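PDB 6WL5: EcmrR transcriptional regulator from Escherichia coli, which activates transcription as a multidrug-sensing MerR-family regulator, with a C-terminal domain that binds the cationic detergent cetyl-trimethyl-ammonium. Local coordinates for residues A[9-14]-A[151-156]; A[13-18]-A[78-83]; A[19-24]-A[30-35]; A[70-75]-A[88-93]; A[100-103]-A[108-111]. All blocks are in the same frame, centred on the assembly; numbering follows the deposited sequence. Where two conformers were deposited one is given.

Contact 1: A[9-14]-A[151-156]; sequences KEIPEC and EIQFPV. With EDO (1,2-ethanediol), chain K.
Glu151 OE2 is gripped by two donors, Lys9 from strand 7-23 and Gln153 from its own strand. Lys9 NZ forms a salt bridge to Glu151 OE2 at 2.9 Å through the syn lone pair, while a weaker bond from Lys9 NZ reaches Glu151 OE1 at 3.2 Å. Gln153 NE2 takes the anti side of Glu151 OE2 at 2.9 Å, in an almost straight bond (171°). Glu151 was deposited in two conformers, so this grip describes one of them. The far end of the amide is held as well, because Gln153 OE1 bonds to the hydroxyl of Tyr54; bonds at both ends of the amide would favour this orientation over the flipped one. Against the flat of this held amide rests Ile11, whose CD1 lies 3.5 Å from Gln153 CD and nearly as close to both OE1 and NE2. On the same segment, beyond these side chains, a 1,2-ethanediol O2 donates to Val156 O. The backbones stand well apart, with Lys9 CA 9.2 Å from Gln153 CA. Such spacing is that of second-neighbour strands of an antiparallel sheet: 7-23 and 149-158 both pair with 88-103, and their side chains meet over one face of this middle strand, near its Thr99.

Contact 2: A[13-18]-A[78-83]; sequences ECIVYS and NDFGKN
Ile15 and Asp79 bring the two backbones to 6.6 Å between their CA atoms, the nearest approach of a strand, 14-18, to an irregular loop that crosses over it. Nearly all of the contact on the strand side is made by a single residue. Ile15 points toward the loop, and both of its branches are used. The CG2 branch sits over one face of the Phe80 ring, 3.9 Å from the centroid and 16° off the normal, which makes this a CH-pi contact. It is displaced slightly toward the rim, closest to the edge formed by CD1 and CE1, and Ile15 CG2 is 3.8 Å from Phe80 CD1. The other branch ends in Ile15 CD1, which meets both that CD1-CE1 rim of Phe80 and the loop backbone: Asn78 O is 3.8 Å from Ile15 CD1, and Asp79 CA is 4.1 Å from the same methyl. The torsion of Ile15 places the branches, since chi1 of -54° sets CG2 anti to the backbone N and leaves CG1 beside it. Phe80 leaves its backbone to the side of the strand, yet its ring swings back and crosses the isoleucine at about a right angle. Ile15 also touches Val77 of strand 69-77, its backbone hydrogen-bonding partner, while Phe80 leans on Phe89 and Val91 of strand 88-103. The contact thus lies at the protein surface, where the loop leaving strand 69-77 crosses the face of strand 7-23 on its way to strand 88-103.

Contact 3: A[19-24]-A[30-35]; sequences KRFIVP and IKLIPP
With chi1 near -54° in Phe21 and -58° in Leu32, each residue carries its CG anti to its own carbonyl carbon, and the two side chains slide past each other in opposite directions rather than meeting head on. Leu32 continues nearly straight at chi2 (173°), which delivers CD1 over one face of the phenylalanine ring. There Leu32 CD1 stands 4.0 Å from the Phe21 centroid, a CH-pi contact that is offset toward the rim, and the nearest ring atom is Phe21 CD1 at 3.7 Å. Further back along the leucine, Leu32 CB lies 4.0 Å from Phe21 CZ, so the ring is touched at two points of the same aliphatic chain. Val23 lends a looser neighbour: its CG1 is 4.2 Å from Leu32 CD1, and this one methyl therefore rests between residues two apart on the strand. The contact is wholly apolar. Tyr29 of helix 26-31 touches both Phe21 and Val23, and Ile36 of helix 34-43 touches Phe21. Leu32 thus sits at the junction of the two helices, 26-31 and 34-43, that follow strand 7-23 and fold back over its end, a region whose Ile30 and Ile33 contribute to a cetyl-trimethyl-ammonium pocket.

Contact 4: A[70-75]-A[88-93]; sequences DVEFCE and IFQVIP
Gln90 sets out toward Glu72 from a CB that points toward segment 70-75. Its CG takes the position between the backbone N and the carbonyl carbon (chi1 66°), and beyond it the chain is extended; CB and CG serve as the stalk for an amide. CD comes to 4.0 Å from Glu72 OE2, which approaches from the opposite direction. At the tip the two amide atoms divide their work. Gln90 NE2 donates to Glu72 OE2 over 2.9 Å, but the bond is bent, with an N-H...O angle of 143°, and the nitrogen sits well above the carboxylate plane, 60° out of it. The same NE2 also bonds to the hydroxyl of Ser18. That serine belongs to strand 7-23, which pairs on one side with 69-77 and on the other with 88-103 in the antiparallel sheet, so Glu72 and Gln90 reach each other over the strand that separates their own. Gln90 OE1 accepts from a water at 3.0 Å, and this water also donates to Glu72 OE1 at 2.7 Å, completing a second, indirect link. Glu72 OE1 is further held by His60 NE2; the nearby imidazole would probably favour the charged carboxylate. Alongside this polar pair, Cys74 SG lies 4.3 Å from Ile92 CD1, both resting on Val16 of the intervening strand.

Contact 5: A[100-103]-A[108-111]; sequences VIHK and SLRN
Face-on packing brings Leu109 against His102. The backbone carbon Leu109 CA lies 4.1 Å from the centroid of the His102 ring, only 11° off the normal, so the contact is a CH-pi approach over the middle of one face. The leucine side chain extends the same surface, with its CD2 branch reaching His102 CD2 at 3.7 Å and lying close to CG as well. Ser108 O also stands above the ring plane on the face that Leu109 covers, 3.4 Å from His102 CE1. What puts the ring there is its first torsion: CG stands anti to the backbone N (chi1 179°), and the imidazole is carried off the strand toward the start of the helix. The edge contact is of another kind. Ser108 OG lies in the ring plane beside the CE1-NE2 edge, 3.1 Å from His102 CE1 and 3.2 Å from His102 NE2. Polar bonds to other residues then fix the rotation of the ring: His102 ND1 bonds to Tyr4 OH, and His102 NE2 to Pro105 O in the connecting loop. Since a carbonyl oxygen can only accept, NE2 would carry a proton in that bond. Both nitrogens of this buried imidazole are therefore engaged. Asn111 N bonds to Ser108 O at 3.0 Å, within the turn that leads into the helix. A short connection from strand 88-103 to helix 109-123 is consistent with the strand-helix-strand-strand architecture of the SHS2 clan, and here Leu109 lines a detergent-binding pocket, with its side chain about 3 Å from the cetyl-trimethyl-ammonium.

In the fold
All five contacts belong to one GyrI-like domain built around an antiparallel sheet. Strand 7-23 supplies one side of contacts 1, 2 and 3 in turn along its length, and contacts 1 and 3 end up about 22 Å apart between centres. Contact 4 lies close to contact 2, about 8 Å between centres, and crosses it along the chain. Contact 5 uses the far part of strand 88-103, about 21 Å from contact 4. Contact 1 encloses contacts 3, 4 and 5 in sequence, bringing the two ends of the domain into the same sheet. Pocket residues fall within contacts 3, 4 and 5, so separate parts of this framework face bound detergent.

Contact 1: A[9-14]-A[151-156]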
# COMPACT_ATOMS: atom_id res chain seq x y z
N LYS A 9 -14.00 6.02 -2.01
CA LYS A 9 -13.27 7.12 -2.63
C LYS A 9 -12.79 6.75 -4.02
O LYS A 9 -12.69 5.57 -4.38
CB LYS A 9 -12.09 7.55 -1.76
CG LYS A 9 -11.06 6.48 -1.48
CD LYS A 9 -9.90 7.06 -0.63
CE LYS A 9 -10.35 7.51 0.75
NZ LYS A 9 -9.13 7.92 1.57
N GLU A 10 -12.55 7.76 -4.84
CA GLU A 10 -11.88 7.59 -6.12
C GLU A 10 -10.42 7.99 -5.94
O GLU A 10 -10.14 9.11 -5.49
CB GLU A 10 -12.53 8.44 -7.22
CG GLU A 10 -14.01 8.26 -7.33
CD GLU A 10 -14.44 7.03 -8.10
OE1 GLU A 10 -13.55 6.31 -8.60
OE2 GLU A 10 -15.68 6.80 -8.21
N ILE A 11 -9.52 7.08 -6.28
CA ILE A 11 -8.08 7.29 -6.16
C ILE A 11 -7.53 7.47 -7.57
O ILE A 11 -7.63 6.55 -8.39
CB ILE A 11 -7.38 6.14 -5.43
CG1 ILE A 11 -7.97 5.97 -4.03
CG2 ILE A 11 -5.87 6.43 -5.32
CD1 ILE A 11 -7.50 4.70 -3.30
N PRO A 12 -6.99 8.64 -7.91
CA PRO A 12 -6.50 8.85 -9.27
C PRO A 12 -5.22 8.07 -9.55
O PRO A 12 -4.54 7.58 -8.64
CB PRO A 12 -6.22 10.35 -9.33
CG PRO A 12 -6.67 10.91 -8.01
CD PRO A 12 -6.84 9.83 -7.05
N GLU A 13 -4.91 7.96 -10.84
CA GLU A 13 -3.65 7.34 -11.23
C GLU A 13 -2.46 8.13 -10.67
O GLU A 13 -2.52 9.34 -10.43
CB GLU A 13 -3.57 7.19 -12.75
CG GLU A 13 -3.21 8.42 -13.50
CD GLU A 13 -3.09 8.15 -14.98
OE1 GLU A 13 -2.33 8.89 -15.61
OE2 GLU A 13 -3.73 7.22 -15.51
N CYS A 14 -1.37 7.41 -10.44
CA CYS A 14 -0.13 8.02 -9.98
C CYS A 14 1.05 7.32 -10.62
O CYS A 14 0.96 6.18 -11.05
CB CYS A 14 -0.01 7.96 -8.46
SG CYS A 14 -0.02 6.30 -7.75
N GLU A 151 -3.81 3.19 5.84
CA GLU A 151 -5.09 3.08 5.18
C GLU A 151 -5.11 1.85 4.29
O GLU A 151 -4.22 1.67 3.45
CB GLU A 151 -5.45 4.34 4.37
CG GLU A 151 -6.84 4.22 3.75
CD GLU A 151 -7.38 5.52 3.21
OE1 GLU A 151 -7.88 6.35 4.01
OE2 GLU A 151 -7.32 5.70 1.98
N ILE A 152 -6.12 1.01 4.49
CA ILE A 152 -6.31 -0.20 3.67
C ILE A 152 -7.36 0.12 2.61
O ILE A 152 -8.44 0.61 2.94
CB ILE A 152 -6.70 -1.43 4.50
CG1 ILE A 152 -5.74 -1.66 5.69
CG2 ILE A 152 -6.72 -2.66 3.58
CD1 ILE A 152 -4.26 -1.64 5.34
N GLN A 153 -7.02 -0.13 1.34
CA GLN A 153 -7.84 0.28 0.19
C GLN A 153 -8.16 -0.94 -0.67
O GLN A 153 -7.26 -1.51 -1.28
CB GLN A 153 -7.11 1.35 -0.63
CG GLN A 153 -6.46 2.46 0.23
CD GLN A 153 -5.65 3.44 -0.58
OE1 GLN A 153 -4.90 3.06 -1.50
NE2 GLN A 153 -5.71 4.72 -0.19
N PHE A 154 -9.44 -1.30 -0.75
CA PHE A 154 -9.89 -2.39 -1.61
C PHE A 154 -10.47 -1.84 -2.91
O PHE A 154 -11.52 -1.16 -2.87
CB PHE A 154 -10.98 -3.20 -0.88
CG PHE A 154 -10.46 -4.30 0.02
CD1 PHE A 154 -9.21 -4.24 0.63
CD2 PHE A 154 -11.24 -5.40 0.26
CE1 PHE A 154 -8.78 -5.25 1.46
CE2 PHE A 154 -10.80 -6.43 1.07
CZ PHE A 154 -9.56 -6.35 1.67
N PRO A 155 -9.85 -2.09 -4.06
CA PRO A 155 -10.46 -1.69 -5.34
C PRO A 155 -11.74 -2.46 -5.56
O PRO A 155 -11.75 -3.69 -5.51
CB PRO A 155 -9.38 -2.05 -6.38
CG PRO A 155 -8.10 -2.22 -5.57
CD PRO A 155 -8.57 -2.79 -4.26
N VAL A 156 -12.84 -1.75 -5.80
CA VAL A 156 -14.14 -2.40 -5.92
C VAL A 156 -14.99 -1.85 -7.06
O VAL A 156 -14.77 -0.76 -7.58
CB VAL A 156 -14.96 -2.32 -4.60
CG1 VAL A 156 -14.28 -3.07 -3.48
CG2 VAL A 156 -15.17 -0.88 -4.18
C1 EDO K . -18.36 1.66 -9.00
O1 EDO K . -19.05 0.41 -9.21
C2 EDO K . -16.93 1.42 -8.51
O2 EDO K . -16.08 0.90 -9.54

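Contact 2: A[13-18]-A[78-83]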
# COMPACT_ATOMS: atom_id res chain seq x y z
N GLU A 13 -4.91 7.96 -10.84
CA GLU A 13 -3.65 7.34 -11.23
C GLU A 13 -2.46 8.13 -10.67
O GLU A 13 -2.52 9.34 -10.43
CB GLU A 13 -3.57 7.19 -12.75
CG GLU A 13 -3.21 8.42 -13.50
CD GLU A 13 -3.09 8.15 -14.98
OE1 GLU A 13 -2.33 8.89 -15.61
OE2 GLU A 13 -3.73 7.22 -15.51
N CYS A 14 -1.37 7.41 -10.44
CA CYS A 14 -0.13 8.02 -9.98
C CYS A 14 1.05 7.32 -10.62
O CYS A 14 0.96 6.18 -11.05
CB CYS A 14 -0.01 7.96 -8.46
SG CYS A 14 -0.02 6.30 -7.75
N ILE A 15 2.16 8.05 -10.69
CA ILE A 15 3.45 7.51 -11.10
C ILE A 15 4.16 7.11 -9.83
O ILE A 15 4.17 7.88 -8.86
CB ILE A 15 4.29 8.56 -11.84
CG1 ILE A 15 3.51 9.17 -13.00
CG2 ILE A 15 5.64 7.96 -12.29
CD1 ILE A 15 4.16 10.42 -13.55
N VAL A 16 4.75 5.91 -9.83
CA VAL A 16 5.49 5.42 -8.69
C VAL A 16 6.82 4.84 -9.14
O VAL A 16 7.00 4.42 -10.29
CB VAL A 16 4.71 4.32 -7.91
CG1 VAL A 16 3.35 4.82 -7.49
CG2 VAL A 16 4.61 3.00 -8.70
N TYR A 17 7.75 4.76 -8.19
CA TYR A 17 8.80 3.76 -8.25
C TYR A 17 8.36 2.59 -7.40
O TYR A 17 7.56 2.75 -6.48
CB TYR A 17 10.17 4.29 -7.86
CG TYR A 17 10.38 4.80 -6.47
CD1 TYR A 17 10.67 3.94 -5.42
CD2 TYR A 17 10.36 6.16 -6.22
CE1 TYR A 17 10.91 4.44 -4.14
CE2 TYR A 17 10.59 6.65 -4.96
CZ TYR A 17 10.86 5.79 -3.93
OH TYR A 17 11.10 6.35 -2.71
N SER A 18 8.83 1.39 -7.77
CA SER A 18 8.27 0.18 -7.19
C SER A 18 9.26 -0.98 -7.29
O SER A 18 10.15 -1.00 -8.15
CB SER A 18 6.96 -0.17 -7.90
OG SER A 18 7.21 -0.49 -9.27
N ASN A 78 6.50 12.72 -8.60
CA ASN A 78 5.88 13.65 -9.54
C ASN A 78 6.22 13.33 -10.99
O ASN A 78 5.42 13.63 -11.88
CB ASN A 78 6.27 15.10 -9.22
CG ASN A 78 5.59 15.61 -7.96
OD1 ASN A 78 4.45 15.31 -7.68
ND2 ASN A 78 6.33 16.39 -7.19
N ASP A 79 7.37 12.72 -11.27
CA ASP A 79 7.63 12.32 -12.64
C ASP A 79 8.45 11.04 -12.72
O ASP A 79 9.07 10.60 -11.74
CB ASP A 79 8.33 13.42 -13.43
CG ASP A 79 7.68 14.77 -13.26
OD1 ASP A 79 7.86 15.37 -12.18
OD2 ASP A 79 7.00 15.20 -14.20
N PHE A 80 8.44 10.44 -13.90
CA PHE A 80 9.22 9.25 -14.13
C PHE A 80 10.71 9.53 -13.93
O PHE A 80 11.21 10.62 -14.23
CB PHE A 80 9.04 8.78 -15.57
CG PHE A 80 7.81 7.96 -15.78
CD1 PHE A 80 6.57 8.58 -15.92
CD2 PHE A 80 7.88 6.58 -15.84
CE1 PHE A 80 5.42 7.82 -16.11
CE2 PHE A 80 6.74 5.81 -16.02
CZ PHE A 80 5.51 6.44 -16.15
N GLY A 81 11.41 8.51 -13.43
CA GLY A 81 12.86 8.49 -13.47
C GLY A 81 13.36 7.31 -14.27
O GLY A 81 12.62 6.69 -15.04
N LYS A 82 14.63 6.98 -14.08
CA LYS A 82 15.27 5.85 -14.73
C LYS A 82 15.18 4.64 -13.82
O LYS A 82 15.50 4.73 -12.64
CB LYS A 82 16.75 6.16 -14.96
CG LYS A 82 17.04 7.29 -15.90
CD LYS A 82 18.55 7.63 -15.89
CE LYS A 82 18.84 9.15 -15.93
NZ LYS A 82 17.64 10.05 -16.15
N ASN A 83 14.78 3.50 -14.37
CA ASN A 83 14.78 2.28 -13.57
C ASN A 83 16.19 2.02 -13.03
O ASN A 83 17.19 2.42 -13.63
CB ASN A 83 14.29 1.11 -14.41
CG ASN A 83 12.83 1.27 -14.84
OD1 ASN A 83 12.10 2.08 -14.29
ND2 ASN A 83 12.43 0.49 -15.83

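Contact 3: A[19-24]-A[30-35]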
# COMPACT_ATOMS: atom_id res chain seq x y z
N LYS A 19 9.11 -1.94 -6.39
CA LYS A 19 9.83 -3.19 -6.45
C LYS A 19 8.91 -4.30 -5.97
O LYS A 19 8.19 -4.12 -5.00
CB LYS A 19 11.13 -3.16 -5.61
CG LYS A 19 12.04 -4.35 -5.89
CD LYS A 19 13.44 -4.14 -5.34
CE LYS A 19 14.32 -5.37 -5.51
NZ LYS A 19 15.74 -5.05 -5.13
N ARG A 20 8.92 -5.43 -6.67
CA ARG A 20 8.04 -6.54 -6.38
C ARG A 20 8.83 -7.73 -5.85
O ARG A 20 9.97 -7.98 -6.29
CB ARG A 20 7.27 -6.94 -7.64
CG ARG A 20 6.17 -7.94 -7.39
CD ARG A 20 5.18 -7.88 -8.53
NE ARG A 20 4.17 -8.93 -8.43
CZ ARG A 20 3.18 -9.04 -9.29
NH1 ARG A 20 3.08 -8.15 -10.29
NH2 ARG A 20 2.28 -10.01 -9.17
N PHE A 21 8.24 -8.44 -4.90
CA PHE A 21 8.92 -9.45 -4.11
C PHE A 21 7.95 -10.59 -3.79
O PHE A 21 6.76 -10.36 -3.62
CB PHE A 21 9.35 -8.97 -2.70
CG PHE A 21 10.18 -7.73 -2.66
CD1 PHE A 21 11.55 -7.84 -2.68
CD2 PHE A 21 9.61 -6.49 -2.47
CE1 PHE A 21 12.36 -6.72 -2.59
CE2 PHE A 21 10.41 -5.36 -2.35
CZ PHE A 21 11.79 -5.48 -2.43
N ILE A 22 8.49 -11.80 -3.60
CA ILE A 22 7.83 -12.86 -2.83
C ILE A 22 8.47 -12.87 -1.45
O ILE A 22 9.68 -13.15 -1.33
CB ILE A 22 8.03 -14.24 -3.47
CG1 ILE A 22 7.56 -14.30 -4.92
CG2 ILE A 22 7.30 -15.30 -2.65
CD1 ILE A 22 6.10 -13.95 -5.06
N VAL A 23 7.68 -12.63 -0.41
CA VAL A 23 8.23 -12.45 0.93
C VAL A 23 7.79 -13.54 1.91
O VAL A 23 6.63 -13.98 1.88
CB VAL A 23 7.94 -11.05 1.49
CG1 VAL A 23 8.58 -9.99 0.62
CG2 VAL A 23 6.43 -10.83 1.66
N PRO A 24 8.68 -13.99 2.80
CA PRO A 24 8.28 -15.04 3.74
C PRO A 24 7.17 -14.62 4.69
O PRO A 24 6.34 -15.44 5.08
CB PRO A 24 9.57 -15.37 4.51
CG PRO A 24 10.66 -14.80 3.75
CD PRO A 24 10.14 -13.79 2.80
N ILE A 30 9.27 -5.85 5.30
CA ILE A 30 9.50 -4.44 5.56
C ILE A 30 10.99 -4.11 5.72
O ILE A 30 11.39 -2.98 5.43
CB ILE A 30 8.64 -3.87 6.70
CG1 ILE A 30 9.05 -4.51 8.02
CG2 ILE A 30 7.13 -4.07 6.39
CD1 ILE A 30 8.17 -4.08 9.17
N LYS A 31 11.83 -5.08 6.11
CA LYS A 31 13.28 -4.87 6.14
C LYS A 31 13.85 -4.60 4.76
O LYS A 31 14.94 -3.99 4.64
CB LYS A 31 13.98 -6.08 6.78
CG LYS A 31 13.81 -6.14 8.27
CD LYS A 31 14.55 -7.27 8.92
CE LYS A 31 13.94 -8.58 8.56
NZ LYS A 31 14.65 -9.69 9.28
N LEU A 32 13.16 -5.05 3.70
CA LEU A 32 13.55 -4.81 2.32
C LEU A 32 13.16 -3.42 1.83
O LEU A 32 13.60 -3.01 0.76
CB LEU A 32 12.92 -5.88 1.43
CG LEU A 32 13.26 -7.34 1.76
CD1 LEU A 32 12.39 -8.25 0.87
CD2 LEU A 32 14.75 -7.67 1.62
N ILE A 33 12.41 -2.65 2.60
CA ILE A 33 11.86 -1.40 2.07
C ILE A 33 12.85 -0.24 2.12
O ILE A 33 12.99 0.47 1.11
CB ILE A 33 10.52 -1.05 2.73
CG1 ILE A 33 9.41 -1.99 2.20
CG2 ILE A 33 10.14 0.41 2.44
CD1 ILE A 33 8.12 -1.98 3.01
N PRO A 34 13.55 0.02 3.22
CA PRO A 34 14.42 1.20 3.27
C PRO A 34 15.40 1.26 2.10
O PRO A 34 15.64 2.36 1.60
CB PRO A 34 15.12 1.06 4.63
CG PRO A 34 14.09 0.37 5.46
CD PRO A 34 13.45 -0.65 4.52
N PRO A 35 16.05 0.15 1.70
CA PRO A 35 17.03 0.25 0.60
C PRO A 35 16.45 0.76 -0.72
O PRO A 35 17.20 1.27 -1.57
CB PRO A 35 17.54 -1.19 0.45
CG PRO A 35 17.40 -1.79 1.82
CD PRO A 35 16.13 -1.17 2.38

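Contact 4: A[70-75]-A[88-93]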
# COMPACT_ATOMS: atom_id res chain seq x y z
N ASP A 70 3.04 -12.31 -2.37
CA ASP A 70 3.42 -11.55 -3.56
C ASP A 70 3.05 -10.09 -3.31
O ASP A 70 1.87 -9.72 -3.33
CB ASP A 70 2.70 -12.11 -4.79
CG ASP A 70 3.15 -11.48 -6.10
OD1 ASP A 70 3.91 -10.47 -6.11
OD2 ASP A 70 2.70 -12.01 -7.14
N VAL A 71 4.08 -9.25 -3.05
CA VAL A 71 3.87 -7.87 -2.65
C VAL A 71 4.68 -6.96 -3.54
O VAL A 71 5.74 -7.33 -4.03
CB VAL A 71 4.27 -7.66 -1.17
CG1 VAL A 71 3.32 -8.44 -0.28
CG2 VAL A 71 5.77 -7.99 -0.89
N GLU A 72 4.18 -5.74 -3.74
CA GLU A 72 4.86 -4.74 -4.55
C GLU A 72 4.86 -3.42 -3.79
O GLU A 72 3.80 -2.82 -3.55
CB GLU A 72 4.20 -4.62 -5.92
CG GLU A 72 4.94 -3.72 -6.88
CD GLU A 72 4.43 -3.85 -8.30
OE1 GLU A 72 3.20 -4.03 -8.44
OE2 GLU A 72 5.24 -3.76 -9.26
N PHE A 73 6.05 -2.97 -3.39
CA PHE A 73 6.18 -1.70 -2.71
C PHE A 73 6.17 -0.59 -3.74
O PHE A 73 6.94 -0.63 -4.71
CB PHE A 73 7.49 -1.62 -1.95
CG PHE A 73 7.66 -0.32 -1.28
CD1 PHE A 73 6.92 -0.01 -0.17
CD2 PHE A 73 8.50 0.64 -1.83
CE1 PHE A 73 7.08 1.21 0.46
CE2 PHE A 73 8.69 1.86 -1.19
CZ PHE A 73 7.97 2.14 -0.05
N CYS A 74 5.38 0.44 -3.47
CA CYS A 74 5.22 1.59 -4.36
C CYS A 74 5.32 2.91 -3.62
O CYS A 74 4.82 3.06 -2.51
CB CYS A 74 3.85 1.55 -5.03
SG CYS A 74 3.50 0.09 -6.01
N GLU A 75 5.96 3.88 -4.24
CA GLU A 75 6.00 5.22 -3.68
C GLU A 75 5.79 6.21 -4.81
O GLU A 75 6.49 6.17 -5.83
CB GLU A 75 7.34 5.41 -2.95
CG GLU A 75 7.40 6.63 -2.08
CD GLU A 75 8.34 6.48 -0.88
OE1 GLU A 75 8.22 7.35 0.01
OE2 GLU A 75 9.23 5.56 -0.86
N ILE A 88 11.49 -0.23 -10.55
CA ILE A 88 10.90 0.19 -11.81
C ILE A 88 9.86 1.29 -11.60
O ILE A 88 9.13 1.31 -10.60
CB ILE A 88 10.33 -1.02 -12.58
CG1 ILE A 88 9.14 -1.57 -11.83
CG2 ILE A 88 11.39 -2.11 -12.81
CD1 ILE A 88 7.87 -0.99 -12.35
N PHE A 89 9.82 2.23 -12.53
CA PHE A 89 8.79 3.25 -12.59
C PHE A 89 7.61 2.74 -13.42
O PHE A 89 7.79 2.12 -14.47
CB PHE A 89 9.38 4.53 -13.18
CG PHE A 89 10.34 5.22 -12.26
CD1 PHE A 89 11.67 4.83 -12.21
CD2 PHE A 89 9.91 6.24 -11.44
CE1 PHE A 89 12.57 5.45 -11.34
CE2 PHE A 89 10.80 6.88 -10.58
CZ PHE A 89 12.13 6.48 -10.53
N GLN A 90 6.41 2.97 -12.91
CA GLN A 90 5.19 2.56 -13.59
C GLN A 90 4.05 3.48 -13.16
O GLN A 90 4.13 4.19 -12.15
CB GLN A 90 4.88 1.08 -13.31
CG GLN A 90 4.55 0.79 -11.87
CD GLN A 90 4.20 -0.66 -11.63
OE1 GLN A 90 3.21 -1.20 -12.19
NE2 GLN A 90 4.97 -1.31 -10.78
N VAL A 91 2.99 3.49 -13.96
CA VAL A 91 1.77 4.20 -13.62
C VAL A 91 0.82 3.22 -12.96
O VAL A 91 0.52 2.17 -13.53
CB VAL A 91 1.12 4.81 -14.87
CG1 VAL A 91 -0.24 5.43 -14.51
CG2 VAL A 91 2.05 5.84 -15.53
N ILE A 92 0.36 3.54 -11.75
CA ILE A 92 -0.61 2.71 -11.04
C ILE A 92 -2.00 3.28 -11.35
O ILE A 92 -2.24 4.46 -11.09
CB ILE A 92 -0.33 2.72 -9.53
CG1 ILE A 92 1.08 2.18 -9.20
CG2 ILE A 92 -1.38 1.88 -8.80
CD1 ILE A 92 1.39 0.80 -9.71
N PRO A 93 -2.92 2.48 -11.89
CA PRO A 93 -4.14 3.07 -12.45
C PRO A 93 -5.10 3.57 -11.38
O PRO A 93 -5.03 3.20 -10.20
CB PRO A 93 -4.76 1.92 -13.26
CG PRO A 93 -4.29 0.68 -12.52
CD PRO A 93 -2.86 1.02 -12.09
O HOH W 1 1.83 -3.36 -10.69

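Contact 5: A[100-103]-A[108-111]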
# COMPACT_ATOMS: atom_id res chain seq x y z
N VAL A 100 -10.52 1.73 4.90
CA VAL A 100 -10.58 1.96 6.34
C VAL A 100 -9.21 2.39 6.80
O VAL A 100 -8.20 2.05 6.19
CB VAL A 100 -11.02 0.75 7.17
CG1 VAL A 100 -12.44 0.36 6.84
CG2 VAL A 100 -10.07 -0.44 7.00
N ILE A 101 -9.19 3.14 7.87
CA ILE A 101 -7.95 3.45 8.58
C ILE A 101 -7.71 2.44 9.69
O ILE A 101 -8.56 2.25 10.58
CB ILE A 101 -7.99 4.88 9.15
CG1 ILE A 101 -8.05 5.90 8.01
CG2 ILE A 101 -6.80 5.14 10.09
CD1 ILE A 101 -6.72 6.15 7.31
N HIS A 102 -6.53 1.82 9.66
CA HIS A 102 -6.03 1.01 10.75
C HIS A 102 -5.09 1.85 11.62
O HIS A 102 -4.05 2.34 11.14
CB HIS A 102 -5.27 -0.20 10.22
CG HIS A 102 -4.71 -1.04 11.30
ND1 HIS A 102 -5.50 -1.90 12.05
CD2 HIS A 102 -3.47 -1.11 11.82
CE1 HIS A 102 -4.74 -2.46 12.98
NE2 HIS A 102 -3.50 -2.04 12.83
N LYS A 103 -5.51 2.11 12.85
CA LYS A 103 -4.66 2.77 13.82
C LYS A 103 -3.88 1.72 14.61
O LYS A 103 -4.40 0.66 14.95
CB LYS A 103 -5.51 3.58 14.80
CG LYS A 103 -6.10 4.86 14.18
CD LYS A 103 -5.00 5.83 13.68
CE LYS A 103 -4.23 6.43 14.84
NZ LYS A 103 -5.16 7.22 15.69
N SER A 108 -1.94 -6.24 14.05
CA SER A 108 -3.38 -6.40 13.89
C SER A 108 -3.90 -5.88 12.57
O SER A 108 -5.12 -5.75 12.41
CB SER A 108 -4.07 -5.66 15.04
OG SER A 108 -3.61 -4.32 15.14
N LEU A 109 -3.03 -5.61 11.59
CA LEU A 109 -3.51 -5.20 10.27
C LEU A 109 -4.57 -6.15 9.71
O LEU A 109 -5.49 -5.71 8.99
CB LEU A 109 -2.34 -5.14 9.27
CG LEU A 109 -1.48 -3.87 9.30
CD1 LEU A 109 -0.21 -4.06 8.48
CD2 LEU A 109 -2.23 -2.67 8.75
N ARG A 110 -4.43 -7.46 9.94
CA ARG A 110 -5.37 -8.42 9.35
C ARG A 110 -6.80 -8.07 9.70
O ARG A 110 -7.72 -8.38 8.93
CB ARG A 110 -5.10 -9.85 9.80
CG ARG A 110 -5.31 -10.14 11.29
CD ARG A 110 -4.99 -11.60 11.72
NE ARG A 110 -3.59 -11.92 11.51
CZ ARG A 110 -2.63 -11.73 12.41
NH1 ARG A 110 -2.91 -11.26 13.61
NH2 ARG A 110 -1.39 -12.04 12.10
N ASN A 111 -7.03 -7.44 10.85
CA ASN A 111 -8.39 -7.12 11.26
C ASN A 111 -9.07 -6.13 10.30
O ASN A 111 -10.29 -6.19 10.08
CB ASN A 111 -8.40 -6.55 12.67
CG ASN A 111 -7.98 -7.53 13.71
OD1 ASN A 111 -7.98 -8.73 13.49
ND2 ASN A 111 -7.68 -7.04 14.89